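Local coordinates for ESX-5 secretion-associated protein EspG5 (Mycobacterium marinum, PDB 6VJ5) that acts as a specific cytoplasmic chaperone for cognate PE/PPE proteins, helping to prevent aggregation of PE/PPE dimers, and is required for secretion of LipY and PE31/PPE18, at residues C[72-77]-C[137-142]; C[76-81]-C[126-131]; C[89-94]-C[114-119]; C[212-217]-C[246-251]; C[222-227]-C[239-244]. All coordinates share one frame; numbering follows the deposited sequence.

Followed from the N terminus, the chain opens contacts 1 and 2 almost together, from overlapping turns of helix 69-79. Contact 3 opens next, on strand 83-91, and closes first, at strand 115-123; it is nested inside contact 2, which closes on strand 126-133, and contact 1 closes last, on the adjoining strand 136-141. A second nest follows in series: contact 4 runs from helix 206-217 to the turn at 246-251 and encloses contact 5, the hairpin of strands 221-231 and 234-247. One antiparallel sheet unites both nests, because strands 83-91 and 221-231 are neighbours, which brings contacts 3 and 5 into touch.

Contact 1 of 5, residues C[72-77]-C[137-142]; sequences AARMRV and ITVDDV
Arg74, on helix 69-79, reaches to the C-terminal end of strand 136-141 and seizes Asp141 in a salt bridge, a good example of one oxygen serving two donors. Arg74 NE lies 2.9 Å from Asp141 OD2, and Arg74 NH2 lies 3.1 Å from the same OD2. OD2 stays near the guanidinium plane, yet the carboxylate is turned 63° from that plane, and both nitrogens approach from the same face of the carboxylate, NE from well above its plane. The extended chain, with NE anti to CB (chi3 173°), carries NE out to this oxygen.

Beneath the charged tip the arginine is an apolar arm. Arg74 CD passes 3.9 Å from Asp140 CA, and Arg74 CB rests 3.9 Å from Val139 CG1. Met75 adds a looser contact, its SD 4.4 Å from Val139 CG2. Asp140 OD1 stands 4.6 Å from Arg74 NE, an approach of charges only, without a hydrogen bond.

In the second shell Asp141 OD1 is hydrogen-bonded to His126 NE2, so the two oxygens of Asp141 are engaged by different residues. The contact is a helix packed nearly perpendicular to a strand of the sheet, at 100°. Phe17 of helix 14-23 packs on both Met75 and Val139, Val128 of strand 126-133 touches Arg74, and strand 136-141 itself runs between strands 10-13 and 126-133.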
# COMPACT_ATOMS: atom_id res chain seq x y z
N ALA C 72 20.35 -9.54 -11.18
CA ALA C 72 19.77 -9.88 -9.88
C ALA C 72 20.79 -9.74 -8.77
O ALA C 72 20.43 -9.44 -7.62
CB ALA C 72 19.19 -11.29 -9.91
N ALA C 73 22.07 -9.97 -9.07
CA ALA C 73 23.11 -9.74 -8.07
C ALA C 73 23.22 -8.27 -7.71
O ALA C 73 23.39 -7.92 -6.54
CB ALA C 73 24.45 -10.28 -8.58
N ARG C 74 23.11 -7.39 -8.71
CA ARG C 74 23.18 -5.95 -8.44
C ARG C 74 21.99 -5.49 -7.62
O ARG C 74 22.15 -4.67 -6.70
CB ARG C 74 23.27 -5.18 -9.75
CG ARG C 74 24.32 -5.71 -10.72
CD ARG C 74 24.64 -4.72 -11.82
NE ARG C 74 25.77 -5.17 -12.63
CZ ARG C 74 25.65 -5.93 -13.72
NH1 ARG C 74 24.46 -6.32 -14.13
NH2 ARG C 74 26.73 -6.30 -14.39
N MET C 75 20.79 -5.99 -7.92
CA MET C 75 19.61 -5.61 -7.16
C MET C 75 19.72 -6.01 -5.70
O MET C 75 19.18 -5.34 -4.82
CB MET C 75 18.36 -6.24 -7.78
CG MET C 75 18.17 -5.93 -9.24
SD MET C 75 17.86 -4.17 -9.48
CE MET C 75 16.15 -4.06 -8.95
N ARG C 76 20.41 -7.12 -5.43
CA ARG C 76 20.56 -7.57 -4.05
C ARG C 76 21.48 -6.64 -3.26
O ARG C 76 21.35 -6.54 -2.04
CB ARG C 76 21.10 -9.00 -4.02
CG ARG C 76 20.16 -10.00 -4.67
CD ARG C 76 19.30 -10.69 -3.63
NE ARG C 76 18.12 -11.33 -4.22
CZ ARG C 76 18.16 -12.40 -5.01
NH1 ARG C 76 19.32 -12.95 -5.32
NH2 ARG C 76 17.03 -12.91 -5.48
N VAL C 77 22.41 -5.97 -3.94
CA VAL C 77 23.22 -4.97 -3.26
C VAL C 77 22.35 -3.79 -2.84
O VAL C 77 22.36 -3.37 -1.68
CB VAL C 77 24.38 -4.52 -4.17
CG1 VAL C 77 25.39 -3.69 -3.38
CG2 VAL C 77 25.06 -5.73 -4.80
N ILE C 137 15.55 4.45 -14.45
CA ILE C 137 16.60 4.08 -13.52
C ILE C 137 17.60 3.21 -14.27
O ILE C 137 17.20 2.34 -15.06
CB ILE C 137 16.02 3.34 -12.29
CG1 ILE C 137 15.07 4.26 -11.51
CG2 ILE C 137 17.15 2.88 -11.38
CD1 ILE C 137 14.05 3.53 -10.65
N THR C 138 18.88 3.46 -14.04
CA THR C 138 19.97 2.73 -14.67
C THR C 138 20.78 2.06 -13.57
O THR C 138 21.25 2.73 -12.65
CB THR C 138 20.87 3.66 -15.49
OG1 THR C 138 20.17 4.07 -16.67
CG2 THR C 138 22.17 2.96 -15.88
N VAL C 139 20.93 0.74 -13.66
CA VAL C 139 21.66 -0.05 -12.68
C VAL C 139 22.91 -0.62 -13.34
O VAL C 139 22.86 -1.05 -14.50
CB VAL C 139 20.78 -1.17 -12.09
CG1 VAL C 139 21.54 -1.95 -11.03
CG2 VAL C 139 19.50 -0.59 -11.52
N ASP C 140 24.01 -0.64 -12.60
CA ASP C 140 25.29 -1.10 -13.13
C ASP C 140 26.29 -1.17 -11.99
O ASP C 140 26.06 -0.63 -10.91
CB ASP C 140 25.80 -0.16 -14.24
CG ASP C 140 27.00 -0.73 -14.98
OD1 ASP C 140 27.78 -1.47 -14.36
OD2 ASP C 140 27.17 -0.43 -16.17
N ASP C 141 27.39 -1.86 -12.24
CA ASP C 141 28.51 -1.90 -11.31
C ASP C 141 29.28 -0.59 -11.39
O ASP C 141 29.31 0.08 -12.43
CB ASP C 141 29.44 -3.08 -11.62
CG ASP C 141 28.84 -4.42 -11.24
OD1 ASP C 141 28.57 -4.64 -10.03
OD2 ASP C 141 28.62 -5.25 -12.14
N VAL C 142 29.90 -0.22 -10.28
CA VAL C 142 30.62 1.05 -10.17
C VAL C 142 31.94 0.80 -9.45
O VAL C 142 31.98 0.10 -8.43
CB VAL C 142 29.78 2.11 -9.43
CG1 VAL C 142 29.58 1.71 -7.97
CG2 VAL C 142 30.45 3.47 -9.51

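Contact 2 of 5, residues C[76-81]-C[126-131]; sequences RVLAAP and HWVSAV
Val77 presents its two methyls to different parts of strand 126-133, and the way they are turned organises this seam, without a hydrogen bond, between helix and sheet. CG1 is anti to the backbone N (chi1 -169°) and comes 3.5 Å from His126 O. CG2, beside the backbone N, lies over a face of the His126 imidazole, 4.0 Å from the ring centroid and 28° off the ring normal, a CH-pi contact. It does not sit squarely over the centre, since its nearest ring atom is His126 ND1, 3.6 Å from Val77 CG2. The two side chains cross at about a right angle.

The same methyl also meets the next inward-pointing residue of the strand: Val77 CG2 and Val128 CG2 are 3.6 Å apart. Leu78 carries the seam onward with a single branch. Its CD2 touches Ala130 CB at 3.8 Å and Val128 CG1 at 4.1 Å, so the two methyls of Val128 are divided between successive helix residues.

Close packing alone joins the segments. The polar end of His126 is directed elsewhere, with NE2 hydrogen-bonded to Asp141. That partner belongs to strand 136-141, on one flank of strand 126-133. On the other flank is strand 115-123, whose Ala121 touches Leu78 and whose Arg123 touches Val77, so the last turns of helix 69-79 lie across three neighbouring strands.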
# COMPACT_ATOMS: atom_id res chain seq x y z
N ARG C 76 20.41 -7.12 -5.43
CA ARG C 76 20.56 -7.57 -4.05
C ARG C 76 21.48 -6.64 -3.26
O ARG C 76 21.35 -6.54 -2.04
CB ARG C 76 21.10 -9.00 -4.02
CG ARG C 76 20.16 -10.00 -4.67
CD ARG C 76 19.30 -10.69 -3.63
NE ARG C 76 18.12 -11.33 -4.22
CZ ARG C 76 18.16 -12.40 -5.01
NH1 ARG C 76 19.32 -12.95 -5.32
NH2 ARG C 76 17.03 -12.91 -5.48
N VAL C 77 22.41 -5.97 -3.94
CA VAL C 77 23.22 -4.97 -3.26
C VAL C 77 22.35 -3.79 -2.84
O VAL C 77 22.36 -3.37 -1.68
CB VAL C 77 24.38 -4.52 -4.17
CG1 VAL C 77 25.39 -3.69 -3.38
CG2 VAL C 77 25.06 -5.73 -4.80
N LEU C 78 21.57 -3.25 -3.78
CA LEU C 78 20.64 -2.17 -3.46
C LEU C 78 19.67 -2.61 -2.36
O LEU C 78 19.28 -1.81 -1.50
CB LEU C 78 19.87 -1.75 -4.71
CG LEU C 78 20.69 -1.43 -5.97
CD1 LEU C 78 19.80 -1.38 -7.20
CD2 LEU C 78 21.43 -0.11 -5.80
N ALA C 79 19.28 -3.89 -2.37
CA ALA C 79 18.24 -4.36 -1.46
C ALA C 79 18.72 -4.46 -0.02
O ALA C 79 17.93 -4.26 0.91
CB ALA C 79 17.72 -5.72 -1.93
N ALA C 80 20.00 -4.76 0.20
CA ALA C 80 20.53 -4.93 1.56
C ALA C 80 21.99 -4.50 1.58
O ALA C 80 22.90 -5.31 1.80
CB ALA C 80 20.38 -6.37 2.02
N PRO C 81 22.26 -3.22 1.37
CA PRO C 81 23.64 -2.75 1.38
C PRO C 81 24.15 -2.54 2.80
O PRO C 81 23.39 -2.29 3.74
CB PRO C 81 23.57 -1.41 0.63
CG PRO C 81 22.20 -0.90 0.98
CD PRO C 81 21.30 -2.13 1.10
N HIS C 126 31.16 -5.53 -3.40
CA HIS C 126 30.39 -5.33 -4.62
C HIS C 126 29.77 -3.94 -4.58
O HIS C 126 28.90 -3.66 -3.76
CB HIS C 126 29.32 -6.41 -4.74
CG HIS C 126 28.72 -6.53 -6.10
ND1 HIS C 126 27.79 -7.48 -6.43
CD2 HIS C 126 28.91 -5.79 -7.22
CE1 HIS C 126 27.43 -7.34 -7.69
NE2 HIS C 126 28.10 -6.32 -8.20
N TRP C 127 30.25 -3.05 -5.46
CA TRP C 127 29.75 -1.69 -5.56
C TRP C 127 28.83 -1.58 -6.77
O TRP C 127 29.23 -1.89 -7.90
CB TRP C 127 30.89 -0.68 -5.69
CG TRP C 127 31.47 -0.23 -4.38
CD1 TRP C 127 32.55 -0.74 -3.74
CD2 TRP C 127 30.98 0.84 -3.55
NE1 TRP C 127 32.77 -0.07 -2.56
CE2 TRP C 127 31.82 0.91 -2.42
CE3 TRP C 127 29.91 1.74 -3.65
CZ2 TRP C 127 31.63 1.85 -1.41
CZ3 TRP C 127 29.72 2.66 -2.64
CH2 TRP C 127 30.58 2.71 -1.53
N VAL C 128 27.59 -1.13 -6.54
CA VAL C 128 26.58 -1.02 -7.58
C VAL C 128 26.08 0.41 -7.65
O VAL C 128 26.05 1.13 -6.64
CB VAL C 128 25.41 -2.00 -7.32
CG1 VAL C 128 24.25 -1.75 -8.26
CG2 VAL C 128 25.90 -3.45 -7.43
N SER C 129 25.70 0.83 -8.85
CA SER C 129 25.23 2.19 -9.11
C SER C 129 23.76 2.16 -9.53
O SER C 129 23.38 1.36 -10.39
CB SER C 129 26.06 2.86 -10.21
OG SER C 129 25.47 2.67 -11.49
N ALA C 130 22.95 3.02 -8.92
CA ALA C 130 21.57 3.22 -9.32
C ALA C 130 21.36 4.71 -9.53
O ALA C 130 21.54 5.50 -8.60
CB ALA C 130 20.59 2.68 -8.28
N VAL C 131 21.01 5.10 -10.76
CA VAL C 131 20.88 6.50 -11.14
C VAL C 131 19.50 6.69 -11.76
O VAL C 131 19.16 6.02 -12.74
CB VAL C 131 21.97 6.93 -12.14
CG1 VAL C 131 21.73 8.36 -12.63
CG2 VAL C 131 23.35 6.79 -11.50

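Contact 3 of 5, residues C[89-94]-C[114-119]; sequences LSRGKL and NEFRVV
Asn114 CG lies between the backbone N and the carbonyl carbon (chi1 75°), turned to the bend that follows strand 83-91. From there ND2 donates to Arg91 O at 3.0 Å and to Lys93 O at 2.9 Å, both acceptors lying in the amide plane, so one NH2 group holds two carbonyls of the same bend. Phe116 has CG anti to the carbonyl carbon (chi1 -42°), and its CZ meets Arg91 NH1 at 3.8 Å; the nitrogen is at the ring edge and the guanidinium and ring planes are 90° apart.

Behind these side chains is a regular antiparallel pairing. Leu89 N binds Phe116 O at 3.0 Å, and Phe116 N returns a bond to Leu89 O at 2.9 Å. Arg91 N to Asn114 O, 3.0 Å, extends the pattern to the strand end. On the Phe116 side of the sheet Leu89 CD1 touches Val118 CG2 at 4.0 Å, while on the face of Ser90 and Glu115, Leu94 CD1 meets Glu115 CG at 3.9 Å, the side chains crossing at about a right angle.

Strand 83-91 has strand 221-231 along its other edge, where Glu222 is hydrogen-bonded to Leu94 N; strand 126-133 flanks strand 115-123.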
# COMPACT_ATOMS: atom_id res chain seq x y z
N LEU C 89 21.62 15.77 -7.58
CA LEU C 89 22.14 16.84 -8.43
C LEU C 89 20.99 17.54 -9.13
O LEU C 89 19.99 16.91 -9.50
CB LEU C 89 23.11 16.29 -9.48
CG LEU C 89 24.23 15.43 -8.90
CD1 LEU C 89 23.81 13.96 -8.96
CD2 LEU C 89 25.53 15.66 -9.63
N SER C 90 21.14 18.84 -9.33
CA SER C 90 20.11 19.63 -9.99
C SER C 90 20.73 20.59 -10.99
O SER C 90 21.86 21.06 -10.82
CB SER C 90 19.28 20.43 -8.97
OG SER C 90 20.10 21.25 -8.17
N ARG C 91 19.98 20.82 -12.06
CA ARG C 91 20.16 21.99 -12.92
C ARG C 91 19.28 23.10 -12.36
O ARG C 91 18.05 22.95 -12.31
CB ARG C 91 19.80 21.66 -14.36
CG ARG C 91 19.34 22.84 -15.20
CD ARG C 91 19.26 22.47 -16.68
NE ARG C 91 20.57 22.12 -17.21
CZ ARG C 91 20.97 20.88 -17.49
NH1 ARG C 91 20.15 19.85 -17.32
NH2 ARG C 91 22.19 20.67 -17.96
N GLY C 92 19.89 24.18 -11.90
CA GLY C 92 19.16 25.20 -11.18
C GLY C 92 19.12 24.90 -9.69
O GLY C 92 19.96 24.18 -9.15
N LYS C 93 18.11 25.44 -9.03
CA LYS C 93 17.97 25.22 -7.60
C LYS C 93 17.57 23.77 -7.32
O LYS C 93 16.70 23.21 -8.00
CB LYS C 93 16.94 26.18 -6.99
CG LYS C 93 16.79 26.01 -5.49
CD LYS C 93 15.86 27.05 -4.88
CE LYS C 93 15.60 26.74 -3.41
NZ LYS C 93 16.85 26.69 -2.59
N LEU C 94 18.21 23.17 -6.33
CA LEU C 94 17.92 21.80 -5.93
C LEU C 94 16.65 21.80 -5.08
O LEU C 94 16.60 22.45 -4.03
CB LEU C 94 19.10 21.21 -5.17
CG LEU C 94 18.92 19.78 -4.64
CD1 LEU C 94 18.55 18.83 -5.76
CD2 LEU C 94 20.20 19.33 -3.95
N ASN C 114 14.27 18.79 -13.19
CA ASN C 114 15.62 19.33 -13.11
C ASN C 114 16.53 18.52 -12.20
O ASN C 114 17.65 18.96 -11.91
CB ASN C 114 15.58 20.78 -12.60
CG ASN C 114 15.29 20.86 -11.11
OD1 ASN C 114 14.41 20.17 -10.60
ND2 ASN C 114 16.04 21.70 -10.41
N GLU C 115 16.07 17.36 -11.73
CA GLU C 115 16.77 16.60 -10.70
C GLU C 115 17.25 15.26 -11.26
O GLU C 115 16.57 14.63 -12.07
CB GLU C 115 15.86 16.37 -9.48
CG GLU C 115 16.58 16.42 -8.15
CD GLU C 115 15.65 16.32 -6.96
OE1 GLU C 115 15.66 15.28 -6.28
OE2 GLU C 115 14.90 17.29 -6.69
N PHE C 116 18.44 14.87 -10.82
CA PHE C 116 19.09 13.61 -11.18
C PHE C 116 19.54 12.98 -9.87
O PHE C 116 20.15 13.65 -9.03
CB PHE C 116 20.26 13.86 -12.14
CG PHE C 116 19.96 14.89 -13.21
CD1 PHE C 116 20.16 16.25 -12.96
CD2 PHE C 116 19.47 14.51 -14.45
CE1 PHE C 116 19.88 17.20 -13.94
CE2 PHE C 116 19.20 15.46 -15.43
CZ PHE C 116 19.40 16.81 -15.17
N ARG C 117 19.24 11.70 -9.68
CA ARG C 117 19.45 11.04 -8.39
C ARG C 117 20.37 9.85 -8.55
O ARG C 117 20.08 8.93 -9.33
CB ARG C 117 18.11 10.60 -7.79
CG ARG C 117 17.45 11.66 -6.91
CD ARG C 117 15.93 11.70 -7.07
NE ARG C 117 15.35 12.73 -6.22
CZ ARG C 117 14.86 12.52 -5.00
NH1 ARG C 117 14.85 11.30 -4.47
NH2 ARG C 117 14.36 13.53 -4.30
N VAL C 118 21.48 9.87 -7.81
CA VAL C 118 22.53 8.86 -7.91
C VAL C 118 22.69 8.18 -6.55
O VAL C 118 23.00 8.84 -5.55
CB VAL C 118 23.87 9.48 -8.34
CG1 VAL C 118 24.98 8.44 -8.25
CG2 VAL C 118 23.78 10.05 -9.74
N VAL C 119 22.51 6.86 -6.52
CA VAL C 119 22.75 6.06 -5.33
C VAL C 119 23.88 5.08 -5.62
O VAL C 119 23.86 4.38 -6.64
CB VAL C 119 21.48 5.31 -4.89
CG1 VAL C 119 21.75 4.46 -3.66
CG2 VAL C 119 20.36 6.29 -4.62

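Contact 4 of 5, residues C[212-217]-C[246-251]; sequences LGQALS and DGSGGR
Gln214 and Ser248 are bridged by a single water held mainly from the Ser248 side. The water accepts from Ser248 N at 2.6 Å and is hydrogen-bonded to Ser248 OG at 2.8 Å, then makes a weak bond to Gln214 O, 3.2 Å away. It therefore links helix 206-217 only weakly to the tight turn between strands 234-247 and 250-256.

Direct contact involves the end of Gln214. Its CG is beside the backbone N (chi1 -75°) and the chain runs on extended; Gln214 OE1 lies 2.9 Å from Gly249 N and 3.7 Å from Ser248 CB. Gly247 has no side chain, and a CB there would run into Ala215 N; hence Ala215 CA and Gly247 CA come within 3.8 Å of each other.

The turn, type I from Gly247 to Gly250, is closed by backbone bonds between those two glycines. Flanking the turn, Arg251 grips Asp246 side-on, NE to OD1 at 2.6 Å and NH2 to OD2 at 2.9 Å, both partners in the guanidinium plane. Asp246 OD2 also bonds to His162 ND1, and Arg251 NH1 forms a salt bridge with Glu159.

The chemistry is thus of two kinds: a glycine-rich surface joint with one weak water link to the helix, and beside it a buried Asp246-Arg251 pair that shares further partners, His162 and Glu159, so that its charges are met within the protein.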
# COMPACT_ATOMS: atom_id res chain seq x y z
N LEU C 212 28.68 33.45 -1.65
CA LEU C 212 27.64 32.66 -1.00
C LEU C 212 26.26 33.19 -1.37
O LEU C 212 25.37 32.43 -1.76
CB LEU C 212 27.85 32.70 0.51
CG LEU C 212 27.21 31.61 1.36
CD1 LEU C 212 27.58 30.23 0.90
CD2 LEU C 212 27.64 31.84 2.81
N GLY C 213 26.07 34.51 -1.26
CA GLY C 213 24.77 35.07 -1.61
C GLY C 213 24.35 34.73 -3.02
O GLY C 213 23.17 34.50 -3.29
N GLN C 214 25.32 34.67 -3.94
CA GLN C 214 25.00 34.33 -5.32
C GLN C 214 24.62 32.86 -5.46
O GLN C 214 23.66 32.52 -6.16
CB GLN C 214 26.19 34.67 -6.22
CG GLN C 214 26.34 36.16 -6.48
CD GLN C 214 27.78 36.59 -6.71
OE1 GLN C 214 28.66 35.77 -6.96
NE2 GLN C 214 28.03 37.89 -6.61
N ALA C 215 25.36 31.98 -4.79
CA ALA C 215 25.08 30.55 -4.89
C ALA C 215 23.75 30.20 -4.23
O ALA C 215 23.00 29.36 -4.73
CB ALA C 215 26.22 29.75 -4.26
N LEU C 216 23.43 30.84 -3.10
CA LEU C 216 22.18 30.56 -2.41
C LEU C 216 20.99 31.23 -3.09
O LEU C 216 19.87 30.71 -3.03
CB LEU C 216 22.25 31.04 -0.96
CG LEU C 216 23.37 30.48 -0.07
CD1 LEU C 216 23.28 31.10 1.32
CD2 LEU C 216 23.28 28.97 -0.01
N SER C 217 21.21 32.38 -3.73
CA SER C 217 20.13 33.19 -4.28
C SER C 217 19.73 32.76 -5.68
O SER C 217 18.55 32.81 -6.03
CB SER C 217 20.56 34.66 -4.29
OG SER C 217 19.56 35.50 -4.84
N ASP C 246 26.66 26.18 -7.43
CA ASP C 246 27.27 26.93 -8.52
C ASP C 246 26.61 28.30 -8.64
O ASP C 246 25.52 28.43 -9.20
CB ASP C 246 27.13 26.18 -9.85
CG ASP C 246 28.06 25.02 -9.96
OD1 ASP C 246 28.75 24.73 -8.97
OD2 ASP C 246 28.12 24.40 -11.05
N GLY C 247 27.30 29.34 -8.15
CA GLY C 247 26.85 30.70 -8.28
C GLY C 247 27.70 31.50 -9.26
O GLY C 247 28.72 31.05 -9.76
N SER C 248 27.23 32.73 -9.53
CA SER C 248 27.96 33.63 -10.41
C SER C 248 29.44 33.69 -10.04
O SER C 248 30.31 33.71 -10.92
CB SER C 248 27.37 35.04 -10.34
OG SER C 248 26.01 35.05 -10.72
N GLY C 249 29.73 33.72 -8.74
CA GLY C 249 31.08 33.82 -8.25
C GLY C 249 31.83 32.52 -8.14
O GLY C 249 32.90 32.48 -7.52
N GLY C 250 31.31 31.44 -8.71
CA GLY C 250 31.99 30.16 -8.70
C GLY C 250 31.27 29.13 -7.84
O GLY C 250 30.21 29.38 -7.26
N ARG C 251 31.90 27.96 -7.77
CA ARG C 251 31.34 26.80 -7.09
C ARG C 251 31.83 26.74 -5.65
O ARG C 251 33.04 26.76 -5.40
CB ARG C 251 31.71 25.52 -7.83
CG ARG C 251 31.15 24.25 -7.21
CD ARG C 251 31.45 23.06 -8.09
NE ARG C 251 30.74 23.15 -9.36
CZ ARG C 251 31.15 22.56 -10.48
NH1 ARG C 251 32.27 21.84 -10.49
NH2 ARG C 251 30.43 22.69 -11.60
O HOH W 1 24.77 33.23 -9.05

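Contact 5 of 5, residues C[222-227]-C[239-244]; sequences EVAVYA and ASVLSL
The beta hairpin of strands 221-231 and 234-247 is a worked example of antiparallel pairing, with Val223 facing Leu244 and Val225 facing Leu242 as hydrogen-bonded pairs. Val223 N to Leu244 O and Leu244 N to Val223 O both measure 2.8 Å. Two residues on, Val225 N reaches Leu242 O at 2.8 Å and Leu242 N reaches Val225 O at 2.9 Å. Ala224 and Ser243 form the non-hydrogen-bonded pair between them.

The valine and leucine side chains of the bonded pairs stand together on one face, where Val225 CB and Leu242 CB are 4.2 Å apart. Toward the turn of the hairpin Val241 folds its CG1, anti to the backbone N (chi1 -177°), to 3.3 Å from Val225 O, while its other methyl, CG2, rests 4.1 Å from Tyr226 CB. Tyr226 CG lies between its own backbone N and carbonyl carbon (chi1 56°); the far end of the side chain points off from the paired strand, and its OH bonds to Glu32. A water joins Ser243 OG to Val223 O, the latter bond weak.

The two faces have different neighbours. Val154 and Leu158 of helix 147-159 cover the face of Val223, Val225 and Leu244, whereas Ala224, Tyr226, Val241 and Ser243 meet another protein chain, which hydrogen-bonds Val241 O, consistent with a partner-binding surface. Strands 83-91 and 250-256 flank the hairpin in the sheet.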
# COMPACT_ATOMS: atom_id res chain seq x y z
N GLU C 222 23.30 22.48 -8.26
CA GLU C 222 23.69 22.10 -6.91
C GLU C 222 23.83 20.59 -6.81
O GLU C 222 23.26 19.84 -7.60
CB GLU C 222 22.67 22.55 -5.84
CG GLU C 222 21.97 23.86 -6.09
CD GLU C 222 21.18 24.33 -4.87
OE1 GLU C 222 21.79 24.49 -3.79
OE2 GLU C 222 19.95 24.52 -4.98
N VAL C 223 24.58 20.16 -5.80
CA VAL C 223 24.69 18.74 -5.45
C VAL C 223 24.66 18.61 -3.94
O VAL C 223 25.28 19.40 -3.22
CB VAL C 223 25.97 18.11 -6.02
CG1 VAL C 223 26.04 16.63 -5.68
CG2 VAL C 223 26.03 18.32 -7.51
N ALA C 224 23.91 17.62 -3.46
CA ALA C 224 23.91 17.23 -2.05
C ALA C 224 24.42 15.79 -1.98
O ALA C 224 23.96 14.94 -2.74
CB ALA C 224 22.52 17.35 -1.44
N VAL C 225 25.36 15.54 -1.08
CA VAL C 225 26.00 14.23 -0.97
C VAL C 225 25.99 13.81 0.49
O VAL C 225 26.43 14.57 1.36
CB VAL C 225 27.44 14.24 -1.52
CG1 VAL C 225 28.03 12.84 -1.49
CG2 VAL C 225 27.47 14.82 -2.93
N TYR C 226 25.51 12.59 0.75
CA TYR C 226 25.46 12.05 2.10
C TYR C 226 25.46 10.53 2.01
O TYR C 226 25.37 9.95 0.92
CB TYR C 226 24.24 12.57 2.86
CG TYR C 226 22.93 12.29 2.16
CD1 TYR C 226 22.50 13.08 1.11
CD2 TYR C 226 22.13 11.23 2.56
CE1 TYR C 226 21.31 12.83 0.47
CE2 TYR C 226 20.93 10.96 1.92
CZ TYR C 226 20.52 11.77 0.88
OH TYR C 226 19.34 11.51 0.23
N ALA C 227 25.56 9.89 3.17
CA ALA C 227 25.71 8.44 3.22
C ALA C 227 24.87 7.84 4.34
O ALA C 227 24.45 8.53 5.27
CB ALA C 227 27.19 8.04 3.41
N ALA C 239 26.27 12.20 9.87
CA ALA C 239 25.90 13.41 10.60
C ALA C 239 26.11 14.65 9.75
O ALA C 239 25.50 15.69 10.03
CB ALA C 239 26.71 13.51 11.89
N SER C 240 26.93 14.56 8.71
CA SER C 240 27.29 15.69 7.87
C SER C 240 26.83 15.45 6.44
O SER C 240 26.79 14.31 5.97
CB SER C 240 28.80 15.93 7.89
OG SER C 240 29.19 16.81 6.85
N VAL C 241 26.49 16.54 5.75
CA VAL C 241 26.15 16.51 4.34
C VAL C 241 27.08 17.45 3.60
O VAL C 241 27.41 18.53 4.10
CB VAL C 241 24.68 16.91 4.09
CG1 VAL C 241 24.33 16.81 2.61
CG2 VAL C 241 23.74 16.05 4.93
N LEU C 242 27.51 17.05 2.41
CA LEU C 242 28.30 17.90 1.52
C LEU C 242 27.36 18.53 0.51
O LEU C 242 26.72 17.82 -0.28
CB LEU C 242 29.39 17.11 0.80
CG LEU C 242 30.11 17.89 -0.31
CD1 LEU C 242 30.87 19.08 0.26
CD2 LEU C 242 31.06 16.97 -1.08
N SER C 243 27.30 19.86 0.50
CA SER C 243 26.52 20.61 -0.48
C SER C 243 27.47 21.41 -1.37
O SER C 243 28.26 22.22 -0.87
CB SER C 243 25.53 21.54 0.21
OG SER C 243 24.85 22.33 -0.74
N LEU C 244 27.39 21.18 -2.67
CA LEU C 244 28.07 21.99 -3.67
C LEU C 244 27.05 22.85 -4.38
O LEU C 244 25.96 22.38 -4.72
CB LEU C 244 28.80 21.12 -4.69
CG LEU C 244 29.74 20.04 -4.15
CD1 LEU C 244 30.48 19.41 -5.32
CD2 LEU C 244 30.70 20.60 -3.14
O HOH W 2 23.06 21.40 -2.18